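Local coordinates for SnoaL-like domain-containing protein (Methylibium petroleiphilum PM1, PDB 3G16), which is of unknown function but adopts the cystatin-like alpha+beta fold of SnoaL-like proteins in the NTF2 clan, whose conical pocket often binds small molecules, at residues A[103-109]-A[119-125]; A[35-41]-A[52-58]; A[12-17]-A[75-81]. One frame throughout, in Å; residues are numbered along the deposited sequence.

Contact 1 (A[103-109]-A[119-125]); sequences RGAECVE and EIRAFYA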
loop_
_atom_site.group_PDB
_atom_site.type_symbol
_atom_site.label_atom_id
_atom_site.label_comp_id
_atom_site.label_asym_id
_atom_site.label_seq_id
_atom_site.Cartn_x
_atom_site.Cartn_y
_atom_site.Cartn_z
ATOM N N ARG A 103 11.230 1.563 -0.843
ATOM C CA ARG A 103 10.227 1.026 0.060
ATOM C C ARG A 103 8.842 1.235 -0.541
ATOM O O ARG A 103 8.618 2.097 -1.368
ATOM C CB ARG A 103 10.339 1.682 1.408
ATOM C CG ARG A 103 11.752 1.526 1.982
ATOM C CD ARG A 103 11.746 1.791 3.435
ATOM N NE ARG A 103 13.053 2.097 4.053
ATOM C CZ ARG A 103 13.751 1.293 4.850
ATOM N NH1 ARG A 103 13.379 0.058 5.098
ATOM N NH2 ARG A 103 14.838 1.756 5.442
ATOM N N GLY A 104 7.908 0.428 -0.115
ATOM C CA GLY A 104 6.545 0.497 -0.605
ATOM C C GLY A 104 5.581 -0.348 0.164
ATOM O O GLY A 104 5.921 -0.901 1.213
ATOM N N ALA A 105 4.383 -0.497 -0.382
ATOM C CA ALA A 105 3.375 -1.358 0.223
ATOM C C ALA A 105 2.586 -1.984 -0.896
ATOM O O ALA A 105 2.538 -1.448 -2.010
ATOM C CB ALA A 105 2.484 -0.584 1.176
ATOM N N GLU A 106 2.017 -3.150 -0.617
ATOM C CA GLU A 106 1.220 -3.812 -1.640
ATOM C C GLU A 106 0.021 -4.512 -1.066
ATOM O O GLU A 106 0.039 -4.972 0.075
ATOM C CB GLU A 106 2.051 -4.769 -2.450
ATOM C CG GLU A 106 2.639 -5.960 -1.667
ATOM C CD GLU A 106 3.791 -6.639 -2.425
ATOM O OE1 GLU A 106 4.354 -6.043 -3.331
ATOM O OE2 GLU A 106 4.149 -7.772 -2.019
ATOM N N CYS A 107 -1.049 -4.555 -1.872
ATOM C CA CYS A 107 -2.258 -5.307 -1.537
ATOM C C CYS A 107 -2.155 -6.656 -2.183
ATOM O O CYS A 107 -1.741 -6.757 -3.360
ATOM C CB CYS A 107 -3.473 -4.598 -2.068
ATOM S SG CYS A 107 -3.765 -2.992 -1.225
ATOM N N VAL A 108 -2.523 -7.705 -1.440
ATOM C CA VAL A 108 -2.441 -9.076 -1.915
ATOM C C VAL A 108 -3.793 -9.713 -1.809
ATOM O O VAL A 108 -4.390 -9.725 -0.706
ATOM C CB VAL A 108 -1.420 -9.860 -1.056
ATOM C CG1 VAL A 108 -1.302 -11.314 -1.495
ATOM C CG2 VAL A 108 -0.041 -9.205 -1.077
ATOM N N GLU A 109 -4.327 -10.231 -2.914
ATOM C CA GLU A 109 -5.558 -10.988 -2.892
ATOM C C GLU A 109 -5.260 -12.465 -2.976
ATOM O O GLU A 109 -4.474 -12.892 -3.798
ATOM C CB GLU A 109 -6.464 -10.644 -4.068
ATOM C CG GLU A 109 -6.897 -9.194 -4.147
ATOM C CD GLU A 109 -7.936 -8.938 -5.202
ATOM O OE1 GLU A 109 -8.244 -9.826 -6.006
ATOM O OE2 GLU A 109 -8.395 -7.763 -5.222
ATOM N N GLU A 119 -3.405 -12.083 -6.960
ATOM C CA GLU A 119 -3.084 -10.745 -7.445
ATOM C C GLU A 119 -2.299 -9.986 -6.412
ATOM O O GLU A 119 -2.565 -10.109 -5.218
ATOM C CB GLU A 119 -4.384 -9.991 -7.720
ATOM C CG GLU A 119 -4.206 -8.620 -8.346
ATOM C CD GLU A 119 -5.521 -8.007 -8.756
ATOM O OE1 GLU A 119 -6.139 -8.528 -9.722
ATOM O OE2 GLU A 119 -5.969 -7.058 -8.102
ATOM N N ILE A 120 -1.363 -9.157 -6.892
ATOM C CA ILE A 120 -0.597 -8.234 -6.033
ATOM C C ILE A 120 -0.632 -6.866 -6.709
ATOM O O ILE A 120 -0.442 -6.785 -7.941
ATOM C CB ILE A 120 0.858 -8.678 -5.772
ATOM C CG1 ILE A 120 0.886 -10.090 -5.172
ATOM C CG2 ILE A 120 1.573 -7.640 -4.899
ATOM C CD1 ILE A 120 2.286 -10.633 -4.949
ATOM N N ARG A 121 -0.930 -5.818 -5.951
ATOM C CA ARG A 121 -0.947 -4.427 -6.455
ATOM C C ARG A 121 0.038 -3.657 -5.596
ATOM O O ARG A 121 -0.215 -3.477 -4.408
ATOM C CB ARG A 121 -2.352 -3.856 -6.364
ATOM C CG ARG A 121 -3.391 -4.643 -7.157
ATOM C CD ARG A 121 -4.723 -3.935 -7.241
ATOM N NE ARG A 121 -5.357 -3.641 -5.971
ATOM C CZ ARG A 121 -6.047 -4.528 -5.255
ATOM N NH1 ARG A 121 -6.181 -5.784 -5.644
ATOM N NH2 ARG A 121 -6.635 -4.146 -4.134
ATOM N N ALA A 122 1.132 -3.173 -6.214
ATOM C CA ALA A 122 2.194 -2.508 -5.450
ATOM C C ALA A 122 2.265 -1.004 -5.679
ATOM O O ALA A 122 2.022 -0.501 -6.782
ATOM C CB ALA A 122 3.560 -3.108 -5.792
ATOM N N PHE A 123 2.606 -0.320 -4.593
ATOM C CA PHE A 123 2.676 1.145 -4.490
ATOM C C PHE A 123 4.012 1.487 -3.873
ATOM O O PHE A 123 4.560 0.686 -3.102
ATOM C CB PHE A 123 1.547 1.668 -3.623
ATOM C CG PHE A 123 0.196 1.221 -4.119
ATOM C CD1 PHE A 123 -0.497 1.936 -5.060
ATOM C CD2 PHE A 123 -0.340 0.020 -3.706
ATOM C CE1 PHE A 123 -1.732 1.503 -5.562
ATOM C CE2 PHE A 123 -1.572 -0.435 -4.194
ATOM C CZ PHE A 123 -2.253 0.317 -5.106
ATOM N N TYR A 124 4.516 2.678 -4.161
ATOM C CA TYR A 124 5.858 3.063 -3.753
ATOM C C TYR A 124 5.944 4.271 -2.876
ATOM O O TYR A 124 5.152 5.208 -3.012
ATOM C CB TYR A 124 6.705 3.393 -4.983
ATOM C CG TYR A 124 6.993 2.290 -5.967
ATOM C CD1 TYR A 124 6.835 0.934 -5.649
ATOM C CD2 TYR A 124 7.530 2.608 -7.216
ATOM C CE1 TYR A 124 7.189 -0.078 -6.590
ATOM C CE2 TYR A 124 7.872 1.616 -8.127
ATOM C CZ TYR A 124 7.684 0.303 -7.806
ATOM O OH TYR A 124 8.054 -0.684 -8.682
ATOM N N ALA A 125 6.990 4.308 -2.033
ATOM C CA ALA A 125 7.334 5.519 -1.302
ATOM C C ALA A 125 8.147 6.415 -2.227
ATOM O O ALA A 125 9.312 6.743 -1.950
ATOM C CB ALA A 125 8.158 5.168 -0.049
HETATM O O HOH W 1 -8.220 -10.136 -8.730
HETATM O O HOH W 2 -8.741 -6.072 -3.302
#
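Glu119 and Glu109 run side by side at one end of an antiparallel hairpin, their carboxylates stacked 24° apart with OE2 of Glu119 and OE2 of Glu109 at 3.8 Å. A water donates to OE1 of both Glu109 and Glu119; Arg118 pairs with Glu109 OE1 and Arg145 with Glu119 OE2. On the other face, Ile120 lays CG2 against the carboxylate carbon CD of Glu106 at 3.5 Å. Arg121 NH1 probably eases the repulsion between the two stacked carboxylates, donating to Glu119 OE2 at 2.8 Å, on the anti side, and to Glu109 OE2 at 3.0 Å, from above the carboxylate plane. The bend at chi3 (-59°) turns the guanidinium across toward strand 103-109, where Cys107 CB lies over one of its faces, 3.8 Å from NH2. Phe123 forms a hydrogen-bonded pair with Ala105, N of Phe123 reaching O of Ala105 at 2.8 Å, and the ring turns an edge to that carbonyl. Tyr124 lies opposite Gly104, where a side chain would strike Phe123 O. Ala125 N closes the ladder on Arg103 O. Strands 86-95 and 39-42 flank the hairpin; the Arg121 face meets the second subunit, whose Glu90 salt-bridges Arg121, while Glu106 bonds Tyr20 of helix 9-24.

Contact 2 (A[35-41]-A[52-58]); sequences FVPEAVH and FRGAAQI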
loop_
_atom_site.group_PDB
_atom_site.type_symbol
_atom_site.label_atom_id
_atom_site.label_comp_id
_atom_site.label_asym_id
_atom_site.label_seq_id
_atom_site.Cartn_x
_atom_site.Cartn_y
_atom_site.Cartn_z
ATOM N N PHE A 35 1.407 -18.941 -6.037
ATOM C CA PHE A 35 0.385 -18.281 -6.836
ATOM C C PHE A 35 -0.508 -19.206 -7.619
ATOM O O PHE A 35 -0.073 -20.286 -8.020
ATOM C CB PHE A 35 1.079 -17.454 -7.936
ATOM C CG PHE A 35 1.885 -16.284 -7.435
ATOM C CD1 PHE A 35 1.272 -15.073 -7.139
ATOM C CD2 PHE A 35 3.251 -16.374 -7.253
ATOM C CE1 PHE A 35 1.996 -13.996 -6.679
ATOM C CE2 PHE A 35 3.985 -15.295 -6.774
ATOM C CZ PHE A 35 3.361 -14.103 -6.505
ATOM N N VAL A 36 -1.721 -18.775 -7.903
ATOM C CA VAL A 36 -2.487 -19.418 -8.970
ATOM C C VAL A 36 -1.698 -19.121 -10.276
ATOM O O VAL A 36 -1.080 -18.058 -10.411
ATOM C CB VAL A 36 -3.944 -18.957 -9.084
ATOM C CG1 VAL A 36 -4.675 -19.205 -7.738
ATOM C CG2 VAL A 36 -4.041 -17.505 -9.437
ATOM N N PRO A 37 -1.730 -20.020 -11.258
ATOM C CA PRO A 37 -0.918 -19.807 -12.480
ATOM C C PRO A 37 -1.149 -18.496 -13.190
ATOM O O PRO A 37 -0.184 -17.915 -13.736
ATOM C CB PRO A 37 -1.290 -21.005 -13.360
ATOM C CG PRO A 37 -1.830 -22.025 -12.411
ATOM C CD PRO A 37 -2.410 -21.328 -11.232
ATOM N N GLU A 38 -2.375 -18.026 -13.190
ATOM C CA GLU A 38 -2.739 -16.814 -13.887
ATOM C C GLU A 38 -2.578 -15.533 -13.062
ATOM O O GLU A 38 -3.040 -14.464 -13.500
ATOM C CB GLU A 38 -4.190 -16.949 -14.392
ATOM C CG GLU A 38 -5.321 -16.915 -13.333
ATOM C CD GLU A 38 -5.624 -18.237 -12.555
ATOM O OE1 GLU A 38 -4.879 -19.218 -12.629
ATOM O OE2 GLU A 38 -6.673 -18.247 -11.856
ATOM N N ALA A 39 -1.951 -15.617 -11.892
ATOM C CA ALA A 39 -1.812 -14.441 -11.057
ATOM C C ALA A 39 -1.131 -13.295 -11.805
ATOM O O ALA A 39 -0.241 -13.515 -12.627
ATOM C CB ALA A 39 -0.965 -14.772 -9.817
ATOM N N VAL A 40 -1.558 -12.084 -11.475
ATOM C CA VAL A 40 -0.987 -10.862 -12.071
ATOM C C VAL A 40 -0.434 -9.976 -10.949
ATOM O O VAL A 40 -1.052 -9.800 -9.889
ATOM C CB VAL A 40 -2.000 -10.092 -12.911
ATOM C CG1 VAL A 40 -1.338 -8.861 -13.575
ATOM C CG2 VAL A 40 -2.605 -10.984 -14.008
ATOM N N HIS A 41 0.743 -9.411 -11.180
ATOM C CA HIS A 41 1.347 -8.396 -10.291
ATOM C C HIS A 41 1.289 -7.056 -11.020
ATOM O O HIS A 41 1.714 -6.939 -12.194
ATOM C CB HIS A 41 2.804 -8.713 -10.026
ATOM C CG HIS A 41 3.375 -8.110 -8.773
ATOM N ND1 HIS A 41 3.229 -6.779 -8.397
ATOM C CD2 HIS A 41 4.177 -8.667 -7.847
ATOM C CE1 HIS A 41 3.910 -6.575 -7.271
ATOM N NE2 HIS A 41 4.495 -7.709 -6.908
ATOM N N PHE A 52 3.011 -7.795 -14.581
ATOM C CA PHE A 52 3.633 -9.129 -14.755
ATOM C C PHE A 52 2.479 -10.134 -14.853
ATOM O O PHE A 52 1.733 -10.371 -13.881
ATOM C CB PHE A 52 4.560 -9.510 -13.610
ATOM C CG PHE A 52 5.778 -8.652 -13.424
ATOM C CD1 PHE A 52 6.171 -7.709 -14.361
ATOM C CD2 PHE A 52 6.610 -8.910 -12.357
ATOM C CE1 PHE A 52 7.341 -6.999 -14.187
ATOM C CE2 PHE A 52 7.780 -8.199 -12.197
ATOM C CZ PHE A 52 8.160 -7.249 -13.105
ATOM N N ARG A 53 2.313 -10.733 -16.003
ATOM C CA ARG A 53 1.162 -11.598 -16.269
ATOM C C ARG A 53 1.486 -13.068 -16.122
ATOM O O ARG A 53 2.134 -13.660 -16.993
ATOM C CB ARG A 53 0.652 -11.347 -17.666
ATOM C CG ARG A 53 0.199 -9.932 -17.939
ATOM C CD ARG A 53 0.106 -9.725 -19.474
ATOM N NE ARG A 53 -0.413 -8.407 -19.860
ATOM C CZ ARG A 53 0.307 -7.303 -19.862
ATOM N NH1 ARG A 53 1.643 -7.300 -19.583
ATOM N NH2 ARG A 53 -0.350 -6.193 -20.247
ATOM N N GLY A 54 1.059 -13.642 -15.002
ATOM C CA GLY A 54 1.237 -15.040 -14.739
ATOM C C GLY A 54 2.307 -15.314 -13.713
ATOM O O GLY A 54 3.328 -14.615 -13.614
ATOM N N ALA A 55 2.091 -16.345 -12.897
ATOM C CA ALA A 55 3.048 -16.696 -11.867
ATOM C C ALA A 55 4.462 -16.892 -12.407
ATOM O O ALA A 55 5.445 -16.522 -11.762
ATOM C CB ALA A 55 2.557 -17.988 -11.177
ATOM N N ALA A 56 4.569 -17.574 -13.556
ATOM C CA ALA A 56 5.898 -17.882 -14.101
ATOM C C ALA A 56 6.650 -16.609 -14.454
ATOM O O ALA A 56 7.871 -16.546 -14.376
ATOM C CB ALA A 56 5.773 -18.802 -15.351
ATOM N N GLN A 57 5.917 -15.612 -14.902
ATOM C CA GLN A 57 6.501 -14.331 -15.289
ATOM C C GLN A 57 6.939 -13.527 -14.070
ATOM O O GLN A 57 8.009 -12.899 -14.062
ATOM C CB GLN A 57 5.527 -13.533 -16.137
ATOM C CG GLN A 57 5.415 -14.044 -17.579
ATOM C CD GLN A 57 5.042 -15.521 -17.683
ATOM O OE1 GLN A 57 3.854 -15.902 -17.433
ATOM N NE2 GLN A 57 6.021 -16.371 -18.019
ATOM N N ILE A 58 6.108 -13.502 -13.027
ATOM C CA ILE A 58 6.496 -12.846 -11.790
ATOM C C ILE A 58 7.793 -13.477 -11.316
ATOM O O ILE A 58 8.758 -12.771 -11.006
ATOM C CB ILE A 58 5.358 -13.042 -10.742
ATOM C CG1 ILE A 58 4.066 -12.312 -11.160
ATOM C CG2 ILE A 58 5.828 -12.563 -9.371
ATOM C CD1 ILE A 58 2.820 -12.702 -10.320
HETATM O O HOH W 3 2.238 -18.993 -14.726
#
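His41 and Phe52 form the hydrogen-bonded pair of a short antiparallel hairpin in the cystatin-like fold, and the returning strand passes straight into helix 55-69. N of His41 meets O of Phe52 at 3.0 Å, and N of Phe52 meets O of His41 at 2.8 Å, both in the carbonyl plane. The tight part lies where the first turn of the helix presses on the side of 35-41 that carries Phe35 and His41. Ile58 fills it: CD1 stands over one face of the Phe35 ring, 4.2 Å from the centroid and 19° off the normal, with its CG2 near CZ and CE2 of the same ring. CG1 of Ile58 rests on His41 CB, while CG2 comes to the imidazole edge. With its CG1 anti to the carbonyl carbon (chi1 -66°) and the chain extended beyond, Ile58 can reach both aromatic residues and Ala39. Beside it, Ala55 CB packs on Phe35 CB at 3.6 Å. Tyr19 of helix 9-24 closes round the same cluster, its ring edge-to-face with that of Phe35.

The outer side is looser. Pro37 and Glu38, in the type I turn from Val36 to Ala39, turn their CB atoms away from 52-58 and are exposed, as is Arg53; Val40, paired with Arg53, lays CG1 against Phe52 O. Here the backbone does the holding. Gly54, the N-cap residue, has backbone angles that would jam a CB against the preceding carbonyl, and its N donates to Ala39 O at 2.7 Å. Pro37 O accepts Ala55 N at 2.9 Å from above the carbonyl plane, and a water donating to that same oxygen at 2.8 Å also accepts from Ala56 N.

Contact 3 (A[12-17]-A[75-81]); sequences MEKVIR and IDALVID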
loop_
_atom_site.group_PDB
_atom_site.type_symbol
_atom_site.label_atom_id
_atom_site.label_comp_id
_atom_site.label_asym_id
_atom_site.label_seq_id
_atom_site.Cartn_x
_atom_site.Cartn_y
_atom_site.Cartn_z
HETATM N N MSE A 12 -2.328 -17.776 5.164
HETATM C CA MSE A 12 -1.971 -16.647 4.285
HETATM C C MSE A 12 -0.579 -16.154 4.591
HETATM O O MSE A 12 0.223 -15.903 3.694
HETATM C CB MSE A 12 -3.015 -15.529 4.401
HETATM C CG MSE A 12 -4.285 -15.888 3.656
HETATM SE SE MSE A 12 -5.529 -14.384 3.611
HETATM C CE MSE A 12 -6.166 -14.649 5.274
ATOM N N GLU A 13 -0.247 -16.088 5.875
ATOM C CA GLU A 13 1.093 -15.649 6.245
ATOM C C GLU A 13 2.143 -16.604 5.700
ATOM O O GLU A 13 3.185 -16.168 5.230
ATOM C CB GLU A 13 1.240 -15.561 7.761
ATOM C CG GLU A 13 2.574 -15.066 8.170
ATOM C CD GLU A 13 2.686 -14.752 9.636
ATOM O OE1 GLU A 13 1.631 -14.748 10.320
ATOM O OE2 GLU A 13 3.832 -14.507 10.099
ATOM N N LYS A 14 1.883 -17.905 5.768
ATOM C CA LYS A 14 2.824 -18.909 5.296
ATOM C C LYS A 14 3.088 -18.763 3.813
ATOM O O LYS A 14 4.248 -18.834 3.375
ATOM C CB LYS A 14 2.353 -20.326 5.651
ATOM C CG LYS A 14 2.514 -20.612 7.134
ATOM C CD LYS A 14 1.802 -21.882 7.583
ATOM C CE LYS A 14 1.670 -21.957 9.095
ATOM N NZ LYS A 14 0.676 -22.851 9.517
ATOM N N VAL A 15 2.034 -18.570 3.009
ATOM C CA VAL A 15 2.262 -18.375 1.585
ATOM C C VAL A 15 3.057 -17.101 1.292
ATOM O O VAL A 15 3.997 -17.100 0.481
ATOM C CB VAL A 15 0.912 -18.328 0.851
ATOM C CG1 VAL A 15 1.062 -17.946 -0.627
ATOM C CG2 VAL A 15 0.202 -19.691 0.961
ATOM N N ILE A 16 2.731 -16.011 1.978
ATOM C CA ILE A 16 3.439 -14.755 1.768
ATOM C C ILE A 16 4.917 -14.877 2.134
ATOM O O ILE A 16 5.803 -14.457 1.371
ATOM C CB ILE A 16 2.745 -13.641 2.548
ATOM C CG1 ILE A 16 1.475 -13.221 1.803
ATOM C CG2 ILE A 16 3.724 -12.441 2.768
ATOM C CD1 ILE A 16 0.500 -12.330 2.643
ATOM N N ARG A 17 5.205 -15.506 3.255
ATOM C CA ARG A 17 6.593 -15.593 3.641
ATOM C C ARG A 17 7.379 -16.561 2.697
ATOM O O ARG A 17 8.580 -16.354 2.419
ATOM C CB ARG A 17 6.733 -16.032 5.097
ATOM C CG ARG A 17 6.192 -14.976 6.079
ATOM C CD ARG A 17 6.652 -15.263 7.528
ATOM N NE ARG A 17 6.103 -14.285 8.456
ATOM C CZ ARG A 17 6.578 -13.057 8.687
ATOM N NH1 ARG A 17 7.673 -12.570 8.070
ATOM N NH2 ARG A 17 5.946 -12.298 9.575
ATOM N N ILE A 75 10.018 -7.986 4.609
ATOM C CA ILE A 75 8.639 -7.758 5.008
ATOM C C ILE A 75 8.737 -6.910 6.259
ATOM O O ILE A 75 9.251 -7.375 7.283
ATOM C CB ILE A 75 7.895 -9.058 5.307
ATOM C CG1 ILE A 75 7.768 -9.928 4.046
ATOM C CG2 ILE A 75 6.545 -8.759 5.950
ATOM C CD1 ILE A 75 7.100 -11.310 4.274
ATOM N N ASP A 76 8.288 -5.671 6.172
ATOM C CA ASP A 76 8.377 -4.736 7.279
ATOM C C ASP A 76 7.106 -4.647 8.114
ATOM O O ASP A 76 7.150 -4.325 9.306
ATOM C CB ASP A 76 8.749 -3.361 6.742
ATOM C CG ASP A 76 10.020 -3.386 5.915
ATOM O OD1 ASP A 76 10.910 -4.234 6.180
ATOM O OD2 ASP A 76 10.145 -2.549 5.027
ATOM N N ALA A 77 5.961 -4.869 7.492
ATOM C CA ALA A 77 4.679 -4.935 8.203
ATOM C C ALA A 77 3.809 -5.868 7.422
ATOM O O ALA A 77 3.902 -5.939 6.195
ATOM C CB ALA A 77 4.011 -3.532 8.361
ATOM N N LEU A 78 2.944 -6.592 8.099
ATOM C CA LEU A 78 2.093 -7.581 7.462
ATOM C C LEU A 78 0.700 -7.489 8.072
ATOM O O LEU A 78 0.549 -7.685 9.284
ATOM C CB LEU A 78 2.714 -8.974 7.636
ATOM C CG LEU A 78 1.962 -10.138 7.066
ATOM C CD1 LEU A 78 1.570 -9.929 5.570
ATOM C CD2 LEU A 78 2.846 -11.388 7.289
ATOM N N VAL A 79 -0.303 -7.167 7.272
ATOM C CA VAL A 79 -1.674 -6.972 7.706
ATOM C C VAL A 79 -2.499 -8.054 7.032
ATOM O O VAL A 79 -2.486 -8.157 5.818
ATOM C CB VAL A 79 -2.191 -5.600 7.222
ATOM C CG1 VAL A 79 -3.608 -5.326 7.679
ATOM C CG2 VAL A 79 -1.254 -4.464 7.723
ATOM N N ILE A 80 -3.131 -8.920 7.809
ATOM C CA ILE A 80 -3.864 -10.055 7.266
ATOM C C ILE A 80 -5.327 -10.021 7.672
ATOM O O ILE A 80 -5.658 -9.900 8.855
ATOM C CB ILE A 80 -3.216 -11.410 7.655
ATOM C CG1 ILE A 80 -1.775 -11.470 7.157
ATOM C CG2 ILE A 80 -4.093 -12.575 7.100
ATOM C CD1 ILE A 80 -0.999 -12.612 7.783
ATOM N N ASP A 81 -6.191 -10.112 6.667
ATOM C CA ASP A 81 -7.653 -9.999 6.858
ATOM C C ASP A 81 -8.337 -11.327 6.470
ATOM O O ASP A 81 -8.585 -11.608 5.283
ATOM C CB ASP A 81 -8.185 -8.822 6.038
ATOM C CG ASP A 81 -9.625 -8.470 6.336
ATOM O OD1 ASP A 81 -10.395 -9.315 6.821
ATOM O OD2 ASP A 81 -9.993 -7.322 6.062
#
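Leu78 packs its CD2 on the stalk of an ion pair that lies wholly within the helix: CD2 touches Glu13 CG at 3.8 Å, which stands anti to the backbone N (chi1 -178°) and so reaches out along the strand. In one of two modelled conformers, Arg17 appears to grip Glu13 side-on, NE and NH2 both donating to the single oxygen OE2, at 2.8 Å from NE to OE2; Leu78 CD2 then sits over a face of the guanidinium. Glu13 CB lies 3.7 Å from Ile80 CD1. An alanine at Glu13 keeps that CB contact, but would probably leave the Arg17 guanidinium without its carboxylate and free to turn away from Leu78. Deeper in, Ile16 slides past Leu78, CD1 to CD1 at 3.9 Å, and lays CG2 on Ile75 CD1. At the other end Met12, a selenomethionine bent at chi3 (-80°), pushes CE tightly against Ile80 CG2 at 3.5 Å. Helix 9-24 thus lies across one face of the edge strand 71-81, whose Asp81 OD2 accepts from Ile80 N and pairs with Arg9, both of the second subunit. Between these segments the joint is apolar, so shape rather than directed bonds fits helix to sheet, with the Glu13–Arg17 pair at its more exposed side.

Overall arrangement
From the N terminus, helix 9-24 supplies the first half of contact 3, which closes only when the chain reaches edge strand 71-81. Within that long loop contact 2 opens and closes, joining residues 35-41 to the return at 52-58 and leading into helix 55-69, which runs on to strand 71-81. Contact 1 comes later, in series with both, as the hairpin of strands 100-111 and 116-124. No two contacts cross. All three share one mixed sheet: contact 1 makes its middle, contact 2 one margin and contact 3 the other. Ile120 N probably bonds Val40 O, linking contacts 1 and 2, while contacts 1 and 3 both meet the second subunit.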